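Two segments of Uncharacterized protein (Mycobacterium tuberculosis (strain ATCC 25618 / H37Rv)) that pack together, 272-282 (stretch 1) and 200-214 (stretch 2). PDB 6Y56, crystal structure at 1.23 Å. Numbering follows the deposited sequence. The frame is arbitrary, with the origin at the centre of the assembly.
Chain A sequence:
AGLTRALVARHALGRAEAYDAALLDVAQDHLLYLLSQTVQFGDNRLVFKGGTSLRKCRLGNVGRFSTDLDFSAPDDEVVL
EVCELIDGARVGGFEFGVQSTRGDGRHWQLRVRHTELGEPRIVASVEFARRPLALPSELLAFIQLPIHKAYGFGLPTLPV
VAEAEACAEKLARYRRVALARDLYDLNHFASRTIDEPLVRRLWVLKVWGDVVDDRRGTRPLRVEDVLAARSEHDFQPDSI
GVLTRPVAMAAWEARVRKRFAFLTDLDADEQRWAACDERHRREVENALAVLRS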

ATOM      1  N   ARG A 272       1.039  -7.082 -26.945  1.00 15.36           N
ATOM      2  CA  ARG A 272      -0.151  -7.885 -27.195  1.00 17.01           C
ATOM      3  C   ARG A 272      -1.059  -7.904 -25.969  1.00 15.69           C
ATOM      4  O   ARG A 272      -2.279  -7.702 -26.075  1.00 16.26           O
ATOM      5  CB  ARG A 272       0.277  -9.301 -27.580  1.00 16.06           C
ATOM      6  CG  ARG A 272      -0.870 -10.254 -27.856  1.00 22.06           C
ATOM      7  CD  ARG A 272      -0.392 -11.557 -28.522  1.00 21.18           C
ATOM      8  NE  ARG A 272       0.358 -12.400 -27.604  1.00 21.30           N
ATOM      9  CZ  ARG A 272       1.684 -12.463 -27.567  1.00 22.08           C
ATOM     10  NH1 ARG A 272       2.409 -11.736 -28.406  1.00 24.00           N
ATOM     11  NH2 ARG A 272       2.285 -13.254 -26.690  1.00 24.06           N
ATOM     12  N   TRP A 273      -0.478  -8.132 -24.787  1.00 13.15           N
ATOM     13  CA  TRP A 273      -1.296  -8.255 -23.587  1.00 14.10           C
ATOM     14  C   TRP A 273      -1.940  -6.934 -23.211  1.00 17.01           C
ATOM     15  O   TRP A 273      -3.010  -6.932 -22.588  1.00 16.24           O
ATOM     16  CB  TRP A 273      -0.457  -8.806 -22.441  1.00 14.54           C
ATOM     17  CG  TRP A 273       0.071 -10.163 -22.750  1.00 15.81           C
ATOM     18  CD1 TRP A 273      -0.495 -11.092 -23.568  1.00 15.85           C
ATOM     19  CD2 TRP A 273       1.282 -10.737 -22.260  1.00 14.69           C
ATOM     20  NE1 TRP A 273       0.295 -12.222 -23.622  1.00 16.81           N
ATOM     21  CE2 TRP A 273       1.399 -12.020 -22.833  1.00 14.95           C
ATOM     22  CE3 TRP A 273       2.294 -10.281 -21.406  1.00 14.07           C
ATOM     23  CZ2 TRP A 273       2.478 -12.863 -22.558  1.00 15.82           C
ATOM     24  CZ3 TRP A 273       3.366 -11.116 -21.137  1.00 16.19           C
ATOM     25  CH2 TRP A 273       3.445 -12.394 -21.712  1.00 16.04           C
ATOM     26  N   ALA A 274      -1.316  -5.815 -23.592  1.00 15.14           N
ATOM     27  CA  ALA A 274      -1.847  -4.486 -23.308  1.00 15.12           C
ATOM     28  C   ALA A 274      -3.246  -4.281 -23.879  1.00 16.39           C
ATOM     29  O   ALA A 274      -3.939  -3.346 -23.466  1.00 17.02           O
ATOM     30  CB  ALA A 274      -0.883  -3.412 -23.830  1.00 15.48           C
ATOM     31  N   ALA A 275      -3.674  -5.121 -24.819  1.00 16.61           N
ATOM     32  CA  ALA A 275      -5.042  -5.049 -25.309  1.00 16.04           C
ATOM     33  C   ALA A 275      -6.079  -5.361 -24.231  1.00 17.77           C
ATOM     34  O   ALA A 275      -7.250  -5.008 -24.394  1.00 17.91           O
ATOM     35  CB  ALA A 275      -5.200  -6.005 -26.493  1.00 18.98           C
ATOM     36  N   CYS A 276      -5.684  -6.010 -23.138  1.00 15.52           N
ATOM     37  CA  CYS A 276      -6.623  -6.409 -22.085  1.00 15.50           C
ATOM     38  C   CYS A 276      -7.776  -7.232 -22.662  1.00 17.74           C
ATOM     39  O   CYS A 276      -8.961  -6.938 -22.461  1.00 18.61           O
ATOM     40  CB  CYS A 276      -7.112  -5.216 -21.258  1.00 15.80           C
ATOM     41  SG  CYS A 276      -5.779  -4.304 -20.460  1.00 16.86           S
ATOM     42  N   ASP A 277      -7.405  -8.285 -23.383  1.00 17.21           N
ATOM     43  CA  ASP A 277      -8.331  -9.158 -24.088  1.00 21.54           C
ATOM     44  C   ASP A 277      -8.368 -10.504 -23.377  1.00 20.45           C
ATOM     45  O   ASP A 277      -7.317 -11.100 -23.112  1.00 18.87           O
ATOM     46  CB  ASP A 277      -7.862  -9.344 -25.534  1.00 23.35           C
ATOM     47  CG  ASP A 277      -8.922  -9.962 -26.430  1.00 28.95           C
ATOM     48  OD1 ASP A 277      -9.677 -10.846 -25.971  1.00 25.76           O
ATOM     49  OD2 ASP A 277      -8.989  -9.556 -27.611  1.00 37.64           O
ATOM     50  N   GLU A 278      -9.581 -10.978 -23.079  1.00 21.55           N
ATOM     51  CA  GLU A 278      -9.765 -12.265 -22.417  1.00 22.70           C
ATOM     52  C   GLU A 278      -9.067 -13.402 -23.154  1.00 19.77           C
ATOM     53  O   GLU A 278      -8.637 -14.376 -22.527  1.00 20.42           O
ATOM     54  CB  GLU A 278     -11.266 -12.544 -22.287  1.00 26.08           C
ATOM     55  CG  GLU A 278     -11.634 -13.996 -22.050  1.00 29.13           C
ATOM     56  CD  GLU A 278     -11.335 -14.431 -20.636  1.00 27.92           C
ATOM     57  OE1 GLU A 278     -11.444 -13.580 -19.726  1.00 29.91           O
ATOM     58  OE2 GLU A 278     -10.974 -15.613 -20.435  1.00 29.54           O
ATOM     59  N   ARG A 279      -8.916 -13.293 -24.475  1.00 19.57           N
ATOM     60  CA  ARG A 279      -8.332 -14.389 -25.239  1.00 20.59           C
ATOM     61  C   ARG A 279      -6.888 -14.670 -24.853  1.00 22.11           C
ATOM     62  O   ARG A 279      -6.378 -15.750 -25.166  1.00 22.72           O
ATOM     63  CB  ARG A 279      -8.417 -14.125 -26.741  1.00 22.72           C
ATOM     64  CG  ARG A 279      -7.585 -12.950 -27.224  1.00 29.27           C
ATOM     65  CD  ARG A 279      -7.917 -12.616 -28.671  1.00 35.39           C
ATOM     66  NE  ARG A 279      -6.715 -12.464 -29.485  1.00 38.68           N
ATOM     67  CZ  ARG A 279      -6.188 -11.290 -29.821  1.00 40.79           C
ATOM     68  NH1 ARG A 279      -6.766 -10.168 -29.418  1.00 42.61           N
ATOM     69  NH2 ARG A 279      -5.085 -11.239 -30.561  1.00 37.97           N
ATOM     70  N   HIS A 280      -6.219 -13.733 -24.184  1.00 18.69           N
ATOM     71  CA  HIS A 280      -4.836 -13.919 -23.775  1.00 17.17           C
ATOM     72  C   HIS A 280      -4.692 -14.467 -22.364  1.00 15.24           C
ATOM     73  O   HIS A 280      -3.568 -14.503 -21.850  1.00 15.97           O
ATOM     74  CB  HIS A 280      -4.041 -12.616 -23.935  1.00 16.86           C
ATOM     75  CG  HIS A 280      -4.003 -12.101 -25.339  1.00 19.59           C
ATOM     76  ND1 HIS A 280      -4.351 -10.808 -25.663  1.00 20.27           N
ATOM     77  CD2 HIS A 280      -3.667 -12.705 -26.503  1.00 20.66           C
ATOM     78  CE1 HIS A 280      -4.227 -10.634 -26.968  1.00 21.58           C
ATOM     79  NE2 HIS A 280      -3.812 -11.770 -27.500  1.00 23.61           N
ATOM     80  N   ARG A 281      -5.784 -14.934 -21.742  1.00 15.34           N
ATOM     81  CA  ARG A 281      -5.730 -15.347 -20.343  1.00 14.89           C
ATOM     82  C   ARG A 281      -4.654 -16.398 -20.096  1.00 15.62           C
ATOM     83  O   ARG A 281      -3.900 -16.305 -19.125  1.00 16.15           O
ATOM     84  CB  ARG A 281      -7.082 -15.876 -19.875  1.00 16.12           C
ATOM     85  CG  ARG A 281      -7.044 -16.319 -18.417  1.00 18.78           C
ATOM     86  CD  ARG A 281      -8.418 -16.698 -17.882  1.00 21.09           C
ATOM     87  NE  ARG A 281      -9.396 -15.628 -18.047  1.00 21.79           N
ATOM     88  CZ  ARG A 281      -9.593 -14.651 -17.172  1.00 23.40           C
ATOM     89  NH1 ARG A 281      -8.877 -14.594 -16.061  1.00 21.29           N
ATOM     90  NH2 ARG A 281     -10.513 -13.724 -17.414  1.00 23.24           N
ATOM     91  N   ARG A 282      -4.585 -17.418 -20.955  1.00 16.55           N
ATOM     92  CA  ARG A 282      -3.602 -18.481 -20.757  1.00 17.13           C
ATOM     93  C   ARG A 282      -2.174 -17.955 -20.874  1.00 14.91           C
ATOM     94  O   ARG A 282      -1.293 -18.357 -20.105  1.00 16.47           O
ATOM     95  CB  ARG A 282      -3.847 -19.613 -21.755  1.00 21.26           C
ATOM     96  CG  ARG A 282      -2.912 -20.801 -21.589  1.00 26.24           C
ATOM     97  CD  ARG A 282      -3.097 -21.465 -20.240  1.00 31.70           C
ATOM     98  NE  ARG A 282      -2.044 -21.101 -19.299  1.00 34.72           N
ATOM     99  CZ  ARG A 282      -2.065 -21.398 -18.004  1.00 32.61           C
ATOM    100  NH1 ARG A 282      -3.093 -22.066 -17.495  1.00 37.48           N
ATOM    101  NH2 ARG A 282      -1.061 -21.031 -17.216  1.00 35.43           N
TER
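Stretch 2 (200-214) RRLWVLKVWGDVVDD

Stretch 2 is helical from R200 onward, in a helix that begins earlier in the chain, and its i to i+4 backbone hydrogen bonds run without a break from V204 N to R200 O through D213 N to G209 O. Stretch 1 is less regular. It leaves a helix, makes a type I turn from W273 to C276, passes through a short 3-10 segment at E278 and R279, and enters a new helix at R281. C276 has positive phi. From R272 to E278, stretch 1 advances in the same general sense as stretch 2; after E278 it turns back. A274 CA lies 6.4 Å from V204 CA, and C276 CA lies 5.0 Å from W208 CA. The contact buries 641 Å² in total.

The first residue to make contact is R201. Its CB points sideways, but the side chain reaches over so that R201 NH2 lies 3.6 Å from W273 CZ3. The indole lies over one face of the guanidinium, which meets the indole at its edge.

L202 and W203 make no contact. V204 points toward stretch 1 and sets CG1 4.0 Å from W273 CB. L205 adds CD2 at 3.9 Å from W273 CE3. W273 thus rests on successive turns of the helix. K206 faces elsewhere. V207 touches lightly, with CG1 4.2 Å from C276 SG.

W208 is the centre of the contact and has the largest covered area, 127 Å². Its chi1 is t, and the ring extends along the bend of stretch 1. W208 CD1 is 3.8 Å from C276 CA, and W208 CZ2 is 3.7 Å from R281 CA. W208 NE1 gives a weak hydrogen bond to D277 O at 3.2 Å. It also donates to water 1, with NE1 2.9 Å from the water oxygen. That water donates to W273 O at 3.0 Å, accepts from D277 N at 2.7 Å, and is hydrogen-bonded to H280 ND1 at 2.7 Å. It therefore ties the indole to three residues of the bend.

G209 and D210 make no contact. V211 packs CG1 against C276 CB at 3.6 Å. V212 comes close through CG2, 3.3 Å from C276 O, while its CG1 lies 3.6 Å from R281 NH2.

D213 closes the contact with a salt bridge. R281 NH2 donates to D213 OD1 at 2.8 Å, and R281 NH1 donates to D213 OD2 at 3.0 Å. E278 also holds this arginine, with R281 NE 2.9 Å from E278 OE2. W208 CH2 lies over one face of the guanidinium. D214 is out of reach.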

ATOM      1  N   ARG A 200       8.120  -3.536 -15.319  1.00 12.12           N
ATOM      2  CA  ARG A 200       7.311  -3.297 -16.508  1.00 12.25           C
ATOM      3  C   ARG A 200       6.442  -4.503 -16.835  1.00 12.38           C
ATOM      4  O   ARG A 200       5.254  -4.352 -17.162  1.00 11.76           O
ATOM      5  CB  ARG A 200       8.234  -2.961 -17.677  1.00 11.79           C
ATOM      6  CG  ARG A 200       7.528  -2.715 -19.005  1.00 13.47           C
ATOM      7  CD  ARG A 200       8.512  -2.278 -20.098  1.00 16.20           C
ATOM      8  NE  ARG A 200       9.572  -3.260 -20.276  1.00 18.60           N
ATOM      9  CZ  ARG A 200      10.875  -3.004 -20.232  1.00 18.26           C
ATOM     10  NH1 ARG A 200      11.340  -1.775 -20.054  1.00 19.04           N
ATOM     11  NH2 ARG A 200      11.729  -4.001 -20.395  1.00 22.45           N
ATOM     12  N   ARG A 201       7.018  -5.706 -16.762  1.00 12.17           N
ATOM     13  CA  ARG A 201       6.262  -6.928 -17.016  1.00 11.32           C
ATOM     14  C   ARG A 201       5.124  -7.080 -16.020  1.00 11.99           C
ATOM     15  O   ARG A 201       3.972  -7.316 -16.407  1.00 11.19           O
ATOM     16  CB  ARG A 201       7.206  -8.136 -16.981  1.00 13.21           C
ATOM     17  CG  ARG A 201       6.533  -9.509 -17.036  1.00 14.98           C
ATOM     18  CD  ARG A 201       5.689  -9.687 -18.283  1.00 14.11           C
ATOM     19  NE  ARG A 201       6.456  -9.533 -19.518  1.00 15.91           N
ATOM     20  CZ  ARG A 201       6.900 -10.542 -20.264  1.00 15.60           C
ATOM     21  NH1 ARG A 201       7.561 -10.290 -21.388  1.00 16.96           N
ATOM     22  NH2 ARG A 201       6.678 -11.797 -19.895  1.00 17.89           N
ATOM     23  N   LEU A 202       5.423  -6.914 -14.735  1.00 11.34           N
ATOM     24  CA  LEU A 202       4.394  -7.045 -13.710  1.00 13.20           C
ATOM     25  C   LEU A 202       3.312  -5.989 -13.873  1.00 11.59           C
ATOM     26  O   LEU A 202       2.133  -6.277 -13.647  1.00 12.19           O
ATOM     27  CB  LEU A 202       5.022  -6.947 -12.321  1.00 13.90           C
ATOM     28  CG  LEU A 202       5.773  -8.179 -11.842  1.00 16.46           C
ATOM     29  CD1 LEU A 202       6.506  -7.842 -10.556  1.00 18.30           C
ATOM     30  CD2 LEU A 202       4.788  -9.307 -11.622  1.00 20.05           C
ATOM     31  N   TRP A 203       3.690  -4.759 -14.244  1.00 11.03           N
ATOM     32  CA  TRP A 203       2.709  -3.697 -14.467  1.00 11.33           C
ATOM     33  C   TRP A 203       1.690  -4.114 -15.520  1.00 11.39           C
ATOM     34  O   TRP A 203       0.477  -4.017 -15.307  1.00 10.76           O
ATOM     35  CB  TRP A 203       3.433  -2.415 -14.891  1.00 11.27           C
ATOM     36  CG  TRP A 203       2.548  -1.276 -15.291  1.00 12.14           C
ATOM     37  CD1 TRP A 203       1.567  -0.692 -14.547  1.00 13.25           C
ATOM     38  CD2 TRP A 203       2.583  -0.573 -16.534  1.00 12.56           C
ATOM     39  NE1 TRP A 203       1.001   0.343 -15.250  1.00 14.44           N
ATOM     40  CE2 TRP A 203       1.601   0.435 -16.476  1.00 12.65           C
ATOM     41  CE3 TRP A 203       3.351  -0.699 -17.691  1.00 14.58           C
ATOM     42  CZ2 TRP A 203       1.364   1.319 -17.534  1.00 14.69           C
ATOM     43  CZ3 TRP A 203       3.123   0.172 -18.734  1.00 15.53           C
ATOM     44  CH2 TRP A 203       2.132   1.170 -18.648  1.00 16.00           C
ATOM     45  N   VAL A 204       2.168  -4.613 -16.658  1.00 10.50           N
ATOM     46  CA  VAL A 204       1.252  -5.030 -17.716  1.00 12.26           C
ATOM     47  C   VAL A 204       0.340  -6.146 -17.230  1.00 11.95           C
ATOM     48  O   VAL A 204      -0.867  -6.141 -17.499  1.00 11.84           O
ATOM     49  CB  VAL A 204       2.034  -5.438 -18.979  1.00 12.48           C
ATOM     50  CG1 VAL A 204       1.090  -6.029 -20.037  1.00 13.61           C
ATOM     51  CG2 VAL A 204       2.778  -4.245 -19.528  1.00 14.48           C
ATOM     52  N   LEU A 205       0.900  -7.128 -16.515  1.00 11.06           N
ATOM     53  CA  LEU A 205       0.100  -8.257 -16.042  1.00 12.08           C
ATOM     54  C   LEU A 205      -0.906  -7.819 -14.987  1.00 12.54           C
ATOM     55  O   LEU A 205      -2.032  -8.336 -14.948  1.00 13.02           O
ATOM     56  CB  LEU A 205       1.007  -9.364 -15.500  1.00 12.87           C
ATOM     57  CG  LEU A 205       1.983  -9.956 -16.519  1.00 13.26           C
ATOM     58  CD1 LEU A 205       2.951 -10.929 -15.870  1.00 14.42           C
ATOM     59  CD2 LEU A 205       1.266 -10.644 -17.673  1.00 14.93           C
ATOM     60  N   LYS A 206      -0.537  -6.858 -14.137  1.00 12.38           N
ATOM     61  CA  LYS A 206      -1.478  -6.370 -13.131  1.00 14.14           C
ATOM     62  C   LYS A 206      -2.626  -5.621 -13.789  1.00 12.96           C
ATOM     63  O   LYS A 206      -3.790  -5.823 -13.426  1.00 14.76           O
ATOM     64  CB  LYS A 206      -0.777  -5.443 -12.140  1.00 13.16           C
ATOM     65  CG  LYS A 206       0.221  -6.129 -11.221  1.00 15.73           C
ATOM     66  CD  LYS A 206      -0.430  -6.823 -10.033  1.00 18.62           C
ATOM     67  CE  LYS A 206       0.635  -7.468  -9.153  1.00 16.19           C
ATOM     68  NZ  LYS A 206       0.028  -8.026  -7.919  1.00 20.50           N
ATOM     69  N   VAL A 207      -2.315  -4.752 -14.757  1.00 12.15           N
ATOM     70  CA  VAL A 207      -3.370  -4.017 -15.450  1.00 13.57           C
ATOM     71  C   VAL A 207      -4.289  -4.971 -16.201  1.00 13.13           C
ATOM     72  O   VAL A 207      -5.516  -4.791 -16.216  1.00 12.88           O
ATOM     73  CB  VAL A 207      -2.772  -2.945 -16.378  1.00 11.82           C
ATOM     74  CG1 VAL A 207      -3.892  -2.318 -17.215  1.00 13.64           C
ATOM     75  CG2 VAL A 207      -2.046  -1.875 -15.570  1.00 13.01           C
ATOM     76  N   TRP A 208      -3.724  -6.007 -16.825  1.00 11.96           N
ATOM     77  CA  TRP A 208      -4.569  -6.982 -17.513  1.00 13.54           C
ATOM     78  C   TRP A 208      -5.617  -7.547 -16.563  1.00 13.28           C
ATOM     79  O   TRP A 208      -6.809  -7.590 -16.883  1.00 12.86           O
ATOM     80  CB  TRP A 208      -3.704  -8.111 -18.086  1.00 12.32           C
ATOM     81  CG  TRP A 208      -4.452  -9.040 -19.030  1.00 12.00           C
ATOM     82  CD1 TRP A 208      -4.444  -8.999 -20.391  1.00 13.85           C
ATOM     83  CD2 TRP A 208      -5.304 -10.139 -18.668  1.00 14.57           C
ATOM     84  NE1 TRP A 208      -5.247  -9.998 -20.907  1.00 14.63           N
ATOM     85  CE2 TRP A 208      -5.781 -10.711 -19.866  1.00 15.34           C
ATOM     86  CE3 TRP A 208      -5.708 -10.694 -17.445  1.00 13.59           C
ATOM     87  CZ2 TRP A 208      -6.640 -11.810 -19.874  1.00 15.55           C
ATOM     88  CZ3 TRP A 208      -6.567 -11.787 -17.460  1.00 15.69           C
ATOM     89  CH2 TRP A 208      -7.022 -12.327 -18.668  1.00 15.94           C
ATOM     90  N   GLY A 209      -5.201  -7.970 -15.375  1.00 12.23           N
ATOM     91  CA  GLY A 209      -6.167  -8.488 -14.421  1.00 14.59           C
ATOM     92  C   GLY A 209      -7.134  -7.428 -13.921  1.00 14.93           C
ATOM     93  O   GLY A 209      -8.327  -7.696 -13.754  1.00 14.46           O
ATOM     94  N   ASP A 210      -6.642  -6.209 -13.692  1.00 13.54           N
ATOM     95  CA  ASP A 210      -7.498  -5.124 -13.224  1.00 13.79           C
ATOM     96  C   ASP A 210      -8.622  -4.842 -14.210  1.00 13.08           C
ATOM     97  O   ASP A 210      -9.782  -4.665 -13.807  1.00 14.09           O
ATOM     98  CB  ASP A 210      -6.670  -3.854 -13.048  1.00 16.03           C
ATOM     99  CG  ASP A 210      -5.706  -3.920 -11.872  1.00 18.62           C
ATOM    100  OD1 ASP A 210      -5.827  -4.828 -11.025  1.00 20.57           O
ATOM    101  OD2 ASP A 210      -4.825  -3.032 -11.813  1.00 19.91           O
ATOM    102  N   VAL A 211      -8.297  -4.804 -15.503  1.00 11.64           N
ATOM    103  CA  VAL A 211      -9.276  -4.506 -16.543  1.00 12.87           C
ATOM    104  C   VAL A 211     -10.159  -5.716 -16.820  1.00 14.25           C
ATOM    105  O   VAL A 211     -11.389  -5.619 -16.799  1.00 14.87           O
ATOM    106  CB  VAL A 211      -8.556  -4.027 -17.819  1.00 12.89           C
ATOM    107  CG1 VAL A 211      -9.541  -3.891 -18.991  1.00 13.60           C
ATOM    108  CG2 VAL A 211      -7.856  -2.704 -17.566  1.00 13.61           C
ATOM    109  N   VAL A 212      -9.550  -6.867 -17.131  1.00 12.96           N
ATOM    110  CA  VAL A 212     -10.312  -8.016 -17.614  1.00 15.27           C
ATOM    111  C   VAL A 212     -11.136  -8.630 -16.497  1.00 17.55           C
ATOM    112  O   VAL A 212     -12.315  -8.962 -16.681  1.00 19.31           O
ATOM    113  CB  VAL A 212      -9.379  -9.053 -18.263  1.00 16.17           C
ATOM    114  CG1 VAL A 212     -10.154 -10.327 -18.615  1.00 19.61           C
ATOM    115  CG2 VAL A 212      -8.713  -8.470 -19.493  1.00 16.94           C
ATOM    116  N   ASP A 213     -10.532  -8.812 -15.330  1.00 16.18           N
ATOM    117  CA  ASP A 213     -11.227  -9.502 -14.255  1.00 16.97           C
ATOM    118  C   ASP A 213     -11.917  -8.565 -13.278  1.00 17.74           C
ATOM    119  O   ASP A 213     -13.051  -8.837 -12.869  1.00 21.05           O
ATOM    120  CB  ASP A 213     -10.287 -10.459 -13.517  1.00 19.95           C
ATOM    121  CG  ASP A 213      -9.934 -11.681 -14.362  1.00 21.88           C
ATOM    122  OD1 ASP A 213     -10.783 -12.112 -15.181  1.00 27.46           O
ATOM    123  OD2 ASP A 213      -8.812 -12.200 -14.211  1.00 27.38           O
ATOM    124  N   ASP A 214     -11.272  -7.452 -12.928  1.00 15.85           N
ATOM    125  CA  ASP A 214     -11.879  -6.519 -11.939  1.00 16.53           C
ATOM    126  C   ASP A 214     -12.703  -5.418 -12.620  1.00 14.36           C
ATOM    127  O   ASP A 214     -13.357  -4.666 -11.894  1.00 16.08           O
ATOM    128  CB  ASP A 214     -10.834  -5.961 -10.973  1.00 17.08           C
ATOM    129  CG  ASP A 214     -10.217  -7.028 -10.087  1.00 21.96           C
ATOM    130  OD1 ASP A 214     -10.707  -8.173 -10.115  1.00 27.11           O
ATOM    131  OD2 ASP A 214      -9.248  -6.705  -9.390  1.00 27.01           O
TER
HETATM  132  O   HOH W   1      -4.780  -9.053 -23.642  1.00 18.67           O